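Local coordinates for NAD(P)-dependent oxidoreductase (Pseudomonas putida, PDB 7A3W), which probably catalyses the NADPH-dependent reduction of imines, and also conjugate reduction and reductive amination, at residues Ser241-Leu253 / Thr266-Thr278. Residues are numbered along the deposited sequence; the frame is centred on the assembly and turned at random.
With NDP (NADPH dihydro-nicotinamide-adenine-dinucleotide phosphate), chain C.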
ATOM      1  N   SER B 241      -9.998  13.781  11.609  1.00 20.64           N
ATOM      2  CA  SER B 241     -11.058  14.150  10.653  1.00 18.67           C
ATOM      3  C   SER B 241     -10.525  14.102   9.222  1.00 17.65           C
ATOM      4  O   SER B 241      -9.346  14.365   8.986  1.00 18.64           O
ATOM      5  CB  SER B 241     -11.610  15.511  10.953  1.00 18.37           C
ATOM      6  OG  SER B 241     -10.630  16.493  10.706  1.00 19.42           O
ATOM      7  N   VAL B 242     -11.417  13.886   8.270  1.00 17.21           N
ATOM      8  CA  VAL B 242     -11.099  14.155   6.839  1.00 17.91           C
ATOM      9  C   VAL B 242     -10.448  15.551   6.713  1.00 19.21           C
ATOM     10  O   VAL B 242      -9.456  15.686   5.982  1.00 16.90           O
ATOM     11  CB  VAL B 242     -12.359  13.991   5.980  1.00 19.25           C
ATOM     12  CG1 VAL B 242     -12.144  14.515   4.581  1.00 20.17           C
ATOM     13  CG2 VAL B 242     -12.829  12.539   5.982  1.00 19.22           C
ATOM     14  N   ASP B 243     -10.975  16.583   7.378  1.00 20.16           N
ATOM     15  CA  ASP B 243     -10.482  17.971   7.172  1.00 20.96           C
ATOM     16  C   ASP B 243      -8.996  18.065   7.572  1.00 20.27           C
ATOM     17  O   ASP B 243      -8.218  18.710   6.890  1.00 18.30           O
ATOM     18  CB  ASP B 243     -11.335  18.964   7.955  1.00 22.86           C
ATOM     19  CG  ASP B 243     -12.712  19.210   7.364  1.00 24.85           C
ATOM     20  OD1 ASP B 243     -12.912  18.950   6.166  1.00 25.32           O
ATOM     21  OD2 ASP B 243     -13.577  19.636   8.124  1.00 28.65           O
ATOM     22  N   VAL B 244      -8.591  17.389   8.643  1.00 18.77           N
ATOM     23  CA  VAL B 244      -7.180  17.409   9.111  1.00 20.62           C
ATOM     24  C   VAL B 244      -6.324  16.589   8.132  1.00 18.54           C
ATOM     25  O   VAL B 244      -5.205  17.047   7.789  1.00 18.16           O
ATOM     26  CB  VAL B 244      -7.103  16.961  10.582  1.00 21.00           C
ATOM     27  CG1 VAL B 244      -5.688  16.658  11.024  1.00 22.16           C
ATOM     28  CG2 VAL B 244      -7.748  18.014  11.491  1.00 23.34           C
ATOM     29  N   HIS B 245      -6.824  15.458   7.625  1.00 16.75           N
ATOM     30  CA  HIS B 245      -6.147  14.680   6.558  1.00 16.36           C
ATOM     31  C   HIS B 245      -5.888  15.593   5.353  1.00 16.43           C
ATOM     32  O   HIS B 245      -4.771  15.582   4.803  1.00 17.92           O
ATOM     33  CB  HIS B 245      -6.976  13.469   6.114  1.00 16.37           C
ATOM     34  CG  HIS B 245      -6.862  12.286   7.018  1.00 15.53           C
ATOM     35  ND1 HIS B 245      -7.680  12.104   8.098  1.00 17.86           N
ATOM     36  CD2 HIS B 245      -6.061  11.205   6.963  1.00 16.15           C
ATOM     37  CE1 HIS B 245      -7.358  10.973   8.722  1.00 17.40           C
ATOM     38  NE2 HIS B 245      -6.385  10.395   8.030  1.00 17.48           N
ATOM     39  N   VAL B 246      -6.867  16.410   4.989  1.00 15.87           N
ATOM     40  CA  VAL B 246      -6.708  17.263   3.782  1.00 16.25           C
ATOM     41  C   VAL B 246      -5.614  18.299   4.074  1.00 18.02           C
ATOM     42  O   VAL B 246      -4.717  18.498   3.214  1.00 19.56           O
ATOM     43  CB  VAL B 246      -8.045  17.905   3.372  1.00 16.58           C
ATOM     44  CG1 VAL B 246      -7.835  19.003   2.337  1.00 16.94           C
ATOM     45  CG2 VAL B 246      -8.977  16.866   2.788  1.00 16.79           C
ATOM     46  N   ALA B 247      -5.677  18.964   5.230  1.00 18.25           N
ATOM     47  CA  ALA B 247      -4.725  20.043   5.567  1.00 17.91           C
ATOM     48  C   ALA B 247      -3.315  19.462   5.537  1.00 18.52           C
ATOM     49  O   ALA B 247      -2.430  20.104   5.034  1.00 17.67           O
ATOM     50  CB  ALA B 247      -5.050  20.654   6.901  1.00 19.71           C
ATOM     51  N   GLY B 248      -3.127  18.273   6.101  1.00 18.24           N
ATOM     52  CA  GLY B 248      -1.818  17.595   6.108  1.00 18.96           C
ATOM     53  C   GLY B 248      -1.356  17.232   4.708  1.00 18.39           C
ATOM     54  O   GLY B 248      -0.191  17.491   4.383  1.00 16.93           O
ATOM     55  N   GLN B 249      -2.221  16.644   3.882  1.00 18.58           N
ATOM     56  CA  GLN B 249      -1.786  16.157   2.550  1.00 17.97           C
ATOM     57  C   GLN B 249      -1.573  17.349   1.612  1.00 18.15           C
ATOM     58  O   GLN B 249      -0.861  17.168   0.626  1.00 19.01           O
ATOM     59  CB  GLN B 249      -2.730  15.112   1.951  1.00 18.35           C
ATOM     60  CG  GLN B 249      -1.975  14.059   1.165  1.00 19.27           C
ATOM     61  CD  GLN B 249      -1.162  13.110   2.014  1.00 19.99           C
ATOM     62  OE1 GLN B 249      -1.196  13.164   3.238  1.00 21.82           O
ATOM     63  NE2 GLN B 249      -0.444  12.209   1.360  1.00 20.08           N
ATOM     64  N   GLU B 250      -2.133  18.521   1.908  1.00 18.22           N
ATOM     65  CA  GLU B 250      -1.853  19.708   1.072  1.00 20.48           C
ATOM     66  C   GLU B 250      -0.407  20.153   1.320  1.00 19.89           C
ATOM     67  O   GLU B 250       0.219  20.710   0.409  1.00 20.86           O
ATOM     68  CB  GLU B 250      -2.842  20.830   1.362  1.00 23.45           C
ATOM     69  CG  GLU B 250      -4.209  20.591   0.768  1.00 27.08           C
ATOM     70  CD  GLU B 250      -5.256  21.602   1.219  1.00 33.24           C
ATOM     71  OE1 GLU B 250      -5.038  22.255   2.257  1.00 38.66           O
ATOM     72  OE2 GLU B 250      -6.302  21.715   0.552  1.00 37.99           O
ATOM     73  N   VAL B 251       0.126  19.888   2.506  1.00 19.22           N
ATOM     74  CA  VAL B 251       1.568  20.113   2.817  1.00 19.53           C
ATOM     75  C   VAL B 251       2.400  19.087   2.049  1.00 17.55           C
ATOM     76  O   VAL B 251       3.412  19.451   1.470  1.00 18.14           O
ATOM     77  CB  VAL B 251       1.800  20.073   4.339  1.00 20.98           C
ATOM     78  CG1 VAL B 251       3.268  20.211   4.722  1.00 22.78           C
ATOM     79  CG2 VAL B 251       0.971  21.172   4.991  1.00 21.07           C
ATOM     80  N   VAL B 252       1.992  17.824   2.031  1.00 17.99           N
ATOM     81  CA  VAL B 252       2.692  16.776   1.232  1.00 17.70           C
ATOM     82  C   VAL B 252       2.717  17.235  -0.242  1.00 18.85           C
ATOM     83  O   VAL B 252       3.773  17.203  -0.862  1.00 20.03           O
ATOM     84  CB  VAL B 252       2.028  15.405   1.410  1.00 17.89           C
ATOM     85  CG1 VAL B 252       2.622  14.356   0.482  1.00 17.43           C
ATOM     86  CG2 VAL B 252       2.126  14.926   2.854  1.00 16.82           C
ATOM     87  N   LEU B 253       1.594  17.703  -0.773  1.00 18.60           N
ATOM     88  CA  LEU B 253       1.537  18.137  -2.186  1.00 20.34           C
ATOM     89  C   LEU B 253       2.535  19.275  -2.403  1.00 21.15           C
ATOM     90  O   LEU B 253       3.229  19.278  -3.429  1.00 21.17           O
ATOM     91  CB  LEU B 253       0.120  18.597  -2.502  1.00 19.88           C
ATOM     92  CG  LEU B 253      -0.091  19.186  -3.893  1.00 21.17           C
ATOM     93  CD1 LEU B 253       0.363  18.190  -4.958  1.00 22.39           C
ATOM     94  CD2 LEU B 253      -1.562  19.538  -4.067  1.00 20.89           C
ATOM     95  N   THR B 266      -0.956  11.384  -4.940  1.00 17.53           N
ATOM     96  CA  THR B 266      -1.409  12.345  -3.909  1.00 16.88           C
ATOM     97  C   THR B 266      -2.634  13.106  -4.445  1.00 18.02           C
ATOM     98  O   THR B 266      -3.602  13.287  -3.693  1.00 18.60           O
ATOM     99  CB  THR B 266      -0.242  13.247  -3.511  1.00 17.59           C
ATOM    100  OG1 THR B 266       0.761  12.398  -2.932  1.00 19.12           O
ATOM    101  CG2 THR B 266      -0.655  14.346  -2.556  1.00 17.95           C
ATOM    102  N   ASP B 267      -2.616  13.495  -5.713  1.00 20.63           N
ATOM    103  CA  ASP B 267      -3.780  14.189  -6.326  1.00 21.87           C
ATOM    104  C   ASP B 267      -5.022  13.295  -6.243  1.00 21.11           C
ATOM    105  O   ASP B 267      -6.132  13.806  -5.926  1.00 19.43           O
ATOM    106  CB  ASP B 267      -3.523  14.561  -7.780  1.00 22.32           C
ATOM    107  CG  ASP B 267      -2.499  15.659  -7.959  1.00 25.67           C
ATOM    108  OD1 ASP B 267      -2.206  16.370  -6.993  1.00 25.68           O
ATOM    109  OD2 ASP B 267      -2.019  15.793  -9.081  1.00 29.33           O
ATOM    110  N   ALA B 268      -4.860  11.997  -6.493  1.00 21.02           N
ATOM    111  CA  ALA B 268      -5.978  11.024  -6.454  1.00 20.66           C
ATOM    112  C   ALA B 268      -6.555  10.955  -5.037  1.00 19.15           C
ATOM    113  O   ALA B 268      -7.775  11.082  -4.861  1.00 18.99           O
ATOM    114  CB  ALA B 268      -5.506   9.681  -6.962  1.00 19.94           C
ATOM    115  N   TYR B 269      -5.718  10.755  -4.031  1.00 20.36           N
ATOM    116  CA  TYR B 269      -6.182  10.682  -2.626  1.00 20.33           C
ATOM    117  C   TYR B 269      -6.877  11.992  -2.241  1.00 20.29           C
ATOM    118  O   TYR B 269      -7.947  11.956  -1.634  1.00 20.76           O
ATOM    119  CB  TYR B 269      -5.004  10.384  -1.708  1.00 20.49           C
ATOM    120  CG  TYR B 269      -5.273  10.650  -0.254  1.00 18.61           C
ATOM    121  CD1 TYR B 269      -6.051   9.798   0.524  1.00 18.04           C
ATOM    122  CD2 TYR B 269      -4.732  11.764   0.350  1.00 18.46           C
ATOM    123  CE1 TYR B 269      -6.267  10.055   1.864  1.00 18.42           C
ATOM    124  CE2 TYR B 269      -4.936  12.035   1.685  1.00 17.94           C
ATOM    125  CZ  TYR B 269      -5.679  11.163   2.452  1.00 18.51           C
ATOM    126  OH  TYR B 269      -5.858  11.462   3.770  1.00 19.77           O
ATOM    127  N   LEU B 270      -6.306  13.139  -2.608  1.00 20.01           N
ATOM    128  CA  LEU B 270      -6.913  14.446  -2.227  1.00 21.58           C
ATOM    129  C   LEU B 270      -8.284  14.582  -2.890  1.00 21.48           C
ATOM    130  O   LEU B 270      -9.193  15.116  -2.225  1.00 19.63           O
ATOM    131  CB  LEU B 270      -5.979  15.600  -2.593  1.00 22.07           C
ATOM    132  CG  LEU B 270      -4.952  15.952  -1.523  1.00 23.78           C
ATOM    133  CD1 LEU B 270      -3.950  16.964  -2.061  1.00 25.25           C
ATOM    134  CD2 LEU B 270      -5.632  16.469  -0.262  1.00 24.63           C
ATOM    135  N   SER B 271      -8.440  14.107  -4.126  1.00 21.89           N
ATOM    136  CA  SER B 271      -9.741  14.163  -4.841  1.00 22.43           C
ATOM    137  C   SER B 271     -10.778  13.351  -4.065  1.00 22.70           C
ATOM    138  O   SER B 271     -11.934  13.781  -3.979  1.00 21.47           O
ATOM    139  CB  SER B 271      -9.624  13.713  -6.287  1.00 22.38           C
ATOM    140  OG  SER B 271      -9.547  12.298  -6.393  1.00 22.28           O
ATOM    141  N   TYR B 272     -10.399  12.213  -3.479  1.00 20.19           N
ATOM    142  CA  TYR B 272     -11.340  11.369  -2.716  1.00 19.15           C
ATOM    143  C   TYR B 272     -11.685  12.073  -1.397  1.00 20.62           C
ATOM    144  O   TYR B 272     -12.861  12.065  -0.979  1.00 23.97           O
ATOM    145  CB  TYR B 272     -10.760   9.977  -2.506  1.00 20.05           C
ATOM    146  CG  TYR B 272     -10.553   9.193  -3.777  1.00 19.93           C
ATOM    147  CD1 TYR B 272     -11.190   9.544  -4.954  1.00 19.21           C
ATOM    148  CD2 TYR B 272      -9.768   8.046  -3.784  1.00 21.19           C
ATOM    149  CE1 TYR B 272     -11.032   8.805  -6.111  1.00 20.38           C
ATOM    150  CE2 TYR B 272      -9.612   7.286  -4.935  1.00 21.16           C
ATOM    151  CZ  TYR B 272     -10.243   7.674  -6.108  1.00 21.27           C
ATOM    152  OH  TYR B 272     -10.118   6.969  -7.273  1.00 20.58           O
ATOM    153  N   CYS B 273     -10.688  12.669  -0.749  1.00 19.16           N
ATOM    154  CA  CYS B 273     -10.897  13.520   0.440  1.00 19.35           C
ATOM    155  C   CYS B 273     -11.907  14.619   0.120  1.00 20.25           C
ATOM    156  O   CYS B 273     -12.812  14.822   0.922  1.00 20.49           O
ATOM    157  CB  CYS B 273      -9.602  14.138   0.919  1.00 18.49           C
ATOM    158  SG  CYS B 273      -8.533  12.920   1.734  1.00 19.44           S
ATOM    159  N   ARG B 274     -11.739  15.301  -1.011  1.00 21.98           N
ATOM    160  CA  ARG B 274     -12.606  16.454  -1.373  1.00 24.98           C
ATOM    161  C   ARG B 274     -14.018  15.949  -1.678  1.00 23.62           C
ATOM    162  O   ARG B 274     -14.973  16.600  -1.252  1.00 25.21           O
ATOM    163  CB  ARG B 274     -11.953  17.274  -2.485  1.00 25.24           C
ATOM    164  CG  ARG B 274     -10.740  18.049  -1.991  1.00 29.90           C
ATOM    165  CD  ARG B 274     -10.237  19.039  -3.011  1.00 33.37           C
ATOM    166  NE  ARG B 274      -8.798  19.222  -2.897  1.00 37.64           N
ATOM    167  CZ  ARG B 274      -8.196  19.843  -1.897  1.00 38.74           C
ATOM    168  NH1 ARG B 274      -8.904  20.347  -0.898  1.00 40.97           N
ATOM    169  NH2 ARG B 274      -6.884  19.979  -1.910  1.00 39.45           N
ATOM    170  N   MET B 275     -14.156  14.794  -2.314  1.00 25.95           N
ATOM    171  CA  MET B 275     -15.466  14.099  -2.468  1.00 26.41           C
ATOM    172  C   MET B 275     -16.152  14.009  -1.108  1.00 24.84           C
ATOM    173  O   MET B 275     -17.326  14.355  -1.016  1.00 24.47           O
ATOM    174  CB  MET B 275     -15.312  12.669  -2.976  1.00 27.81           C
ATOM    175  CG  MET B 275     -15.382  12.511  -4.462  1.00 30.97           C
ATOM    176  SD  MET B 275     -14.985  10.790  -4.888  1.00 30.39           S
ATOM    177  CE  MET B 275     -14.172  11.154  -6.439  1.00 31.44           C
ATOM    178  N   ALA B 276     -15.442  13.521  -0.087  1.00 22.30           N
ATOM    179  CA  ALA B 276     -15.989  13.327   1.266  1.00 24.17           C
ATOM    180  C   ALA B 276     -16.366  14.680   1.879  1.00 23.44           C
ATOM    181  O   ALA B 276     -17.479  14.789   2.441  1.00 24.05           O
ATOM    182  CB  ALA B 276     -15.015  12.544   2.114  1.00 24.10           C
ATOM    183  N   GLN B 277     -15.509  15.691   1.750  1.00 22.36           N
ATOM    184  CA  GLN B 277     -15.792  17.046   2.310  1.00 24.56           C
ATOM    185  C   GLN B 277     -17.068  17.609   1.663  1.00 25.46           C
ATOM    186  O   GLN B 277     -17.943  18.123   2.405  1.00 23.43           O
ATOM    187  CB  GLN B 277     -14.623  17.997   2.078  1.00 24.80           C
ATOM    188  CG  GLN B 277     -13.365  17.656   2.874  1.00 24.59           C
ATOM    189  CD  GLN B 277     -12.278  18.668   2.610  1.00 25.34           C
ATOM    190  OE1 GLN B 277     -11.966  18.984   1.467  1.00 25.17           O
ATOM    191  NE2 GLN B 277     -11.693  19.192   3.667  1.00 23.75           N
ATOM    192  N   THR B 278     -17.148  17.522   0.339  1.00 28.29           N
ATOM    193  CA  THR B 278     -18.298  17.982  -0.488  1.00 32.21           C
ATOM    194  C   THR B 278     -19.583  17.332   0.027  1.00 29.52           C
ATOM    195  O   THR B 278     -20.640  17.979  -0.061  1.00 30.04           O
ATOM    196  CB  THR B 278     -18.075  17.641  -1.971  1.00 34.75           C
ATOM    197  OG1 THR B 278     -16.928  18.385  -2.365  1.00 36.92           O
ATOM    198  CG2 THR B 278     -19.242  17.980  -2.871  1.00 38.46           C
TER
HETATM  199  PA  NDP C 301      -7.322  18.817  15.492  1.00 17.81           P
HETATM  200  O1A NDP C 301      -8.031  17.824  16.350  1.00 16.93           O
HETATM  201  O2A NDP C 301      -8.041  19.662  14.461  1.00 17.79           O
HETATM  202  O5B NDP C 301      -6.625  19.830  16.501  1.00 18.25           O
HETATM  203  C5B NDP C 301      -6.025  21.048  16.014  1.00 18.53           C
HETATM  204  C4B NDP C 301      -5.445  21.796  17.182  1.00 18.90           C
HETATM  205  O4B NDP C 301      -4.837  23.026  16.695  1.00 19.44           O
HETATM  206  C3B NDP C 301      -6.449  22.222  18.264  1.00 20.00           C
HETATM  207  O3B NDP C 301      -5.857  22.245  19.556  1.00 18.85           O
HETATM  208  C2B NDP C 301      -6.753  23.646  17.829  1.00 19.82           C
HETATM  209  O2B NDP C 301      -7.232  24.452  18.897  1.00 20.41           O
HETATM  210  C1B NDP C 301      -5.354  24.089  17.434  1.00 21.23           C
HETATM  211  N9A NDP C 301      -5.328  25.314  16.644  1.00 21.37           N
HETATM  212  C8A NDP C 301      -5.861  25.582  15.413  1.00 23.55           C
HETATM  213  N7A NDP C 301      -5.687  26.824  15.034  1.00 21.94           N
HETATM  214  C5A NDP C 301      -4.977  27.398  16.072  1.00 23.76           C
HETATM  215  C6A NDP C 301      -4.469  28.690  16.279  1.00 24.23           C
HETATM  216  N6A NDP C 301      -4.614  29.689  15.410  1.00 26.61           N
HETATM  217  N1A NDP C 301      -3.797  28.913  17.435  1.00 29.21           N
HETATM  218  C2A NDP C 301      -3.640  27.912  18.310  1.00 26.76           C
HETATM  219  N3A NDP C 301      -4.093  26.663  18.230  1.00 27.09           N
HETATM  220  C4A NDP C 301      -4.753  26.473  17.073  1.00 22.28           C
HETATM  221  O3  NDP C 301      -6.024  18.171  14.828  1.00 16.97           O
HETATM  222  PN  NDP C 301      -5.184  16.854  15.207  1.00 17.05           P
HETATM  223  O1N NDP C 301      -4.964  16.763  16.676  1.00 17.63           O
HETATM  224  O2N NDP C 301      -5.832  15.705  14.546  1.00 15.36           O
HETATM  225  O5D NDP C 301      -3.819  17.134  14.434  1.00 17.15           O
HETATM  226  C5D NDP C 301      -2.840  18.021  15.003  1.00 17.42           C
HETATM  227  C4D NDP C 301      -1.582  17.938  14.196  1.00 16.49           C
HETATM  228  O4D NDP C 301      -1.006  16.622  14.361  1.00 16.97           O
HETATM  229  C3D NDP C 301      -1.705  18.182  12.683  1.00 16.03           C
HETATM  230  O3D NDP C 301      -0.569  18.895  12.238  1.00 14.79           O
HETATM  231  C2D NDP C 301      -1.764  16.768  12.107  1.00 16.54           C
HETATM  232  O2D NDP C 301      -1.369  16.659  10.733  1.00 16.83           O
HETATM  233  C1D NDP C 301      -0.819  16.051  13.073  1.00 17.26           C
HETATM  234  N1N NDP C 301      -1.115  14.593  13.125  1.00 18.75           N
HETATM  235  C2N NDP C 301      -2.336  14.112  13.537  1.00 19.19           C
HETATM  236  C3N NDP C 301      -2.629  12.760  13.492  1.00 20.16           C
HETATM  237  C7N NDP C 301      -3.974  12.195  13.886  1.00 22.28           C
HETATM  238  O7N NDP C 301      -4.154  10.986  13.681  1.00 18.80           O
HETATM  239  N7N NDP C 301      -4.933  12.975  14.400  1.00 20.36           N
HETATM  240  C4N NDP C 301      -1.567  11.818  13.056  1.00 22.43           C
HETATM  241  C5N NDP C 301      -0.261  12.430  12.865  1.00 21.87           C
HETATM  242  C6N NDP C 301      -0.140  13.724  12.698  1.00 20.39           C
HETATM  243  P2B NDP C 301      -8.867  24.497  19.095  1.00 21.70           P
HETATM  244  O1X NDP C 301      -9.153  25.786  19.833  1.00 26.11           O
HETATM  245  O2X NDP C 301      -9.487  24.474  17.733  1.00 25.85           O
HETATM  246  O3X NDP C 301      -9.143  23.254  19.933  1.00 19.88           O
HETATM  247  O   HOH W   1      -3.791  13.006   4.946  1.00 21.45           O
HETATM  248  O   HOH W   2      -0.265  10.850  -1.124  1.00 26.27           O
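Val-246 fits as a knob into the hole formed by Leu-270, Cys-273, Arg-274 and Gln-277, at the heart of two antiparallel-running helices of the C-terminal domain whose axes approach to 9.8 Å at 147°. Its CG2 presses tightly on Cys-273 CB, 3.4 Å away. Polar side chains line the exposed side. In a salt bridge, Arg-274 grips Glu-250 end-on, NH2 (3.1 Å) and NH1 (3.3 Å) both donating to OE2, which lies in the guanidinium plane and takes the NH2 bond on its anti lone pair. Glu-250 runs extended beyond CG (chi2 172°) to reach it. An alanine here would be likely to leave the Arg-274 guanidinium without its charge mate and free to turn. About one turn toward the N-terminal end from Val-246, Gln-277 NE2 donates to Asp-243 OD1 at 2.8 Å, the amide and carboxylate planes standing 60° apart.

The inner side is polar but well supplied. One water donates to His-245 O and Gln-249 OE1 and accepts from Tyr-269 OH, whose oxygen also lies 3.2 Å from His-245 CD2. Gln-249, bent at chi2, sets its CG against the edge of the Tyr-269 ring, at 3.6 Å from CE2. Its NE2 donates to a second water, which donates on to Thr-266 OG1, and also bonds Tyr-181 O of the second subunit; Thr-266 OG1 is also hydrogen-bonded to Glu-193 OE2 of its own chain. His-245 ND1 donates to Ser-241 O, and NE2 bonds Tyr-129 OH of the second subunit. Val-244, pointing away from the pair, touches the NADPH diphosphate. The chemistry thus divides: an exposed side held by one salt bridge and one amide–carboxylate bond, an apolar middle, and an inner face where waters join the helices while direct bonds from Gln-249 and His-245 tie them to the second subunit.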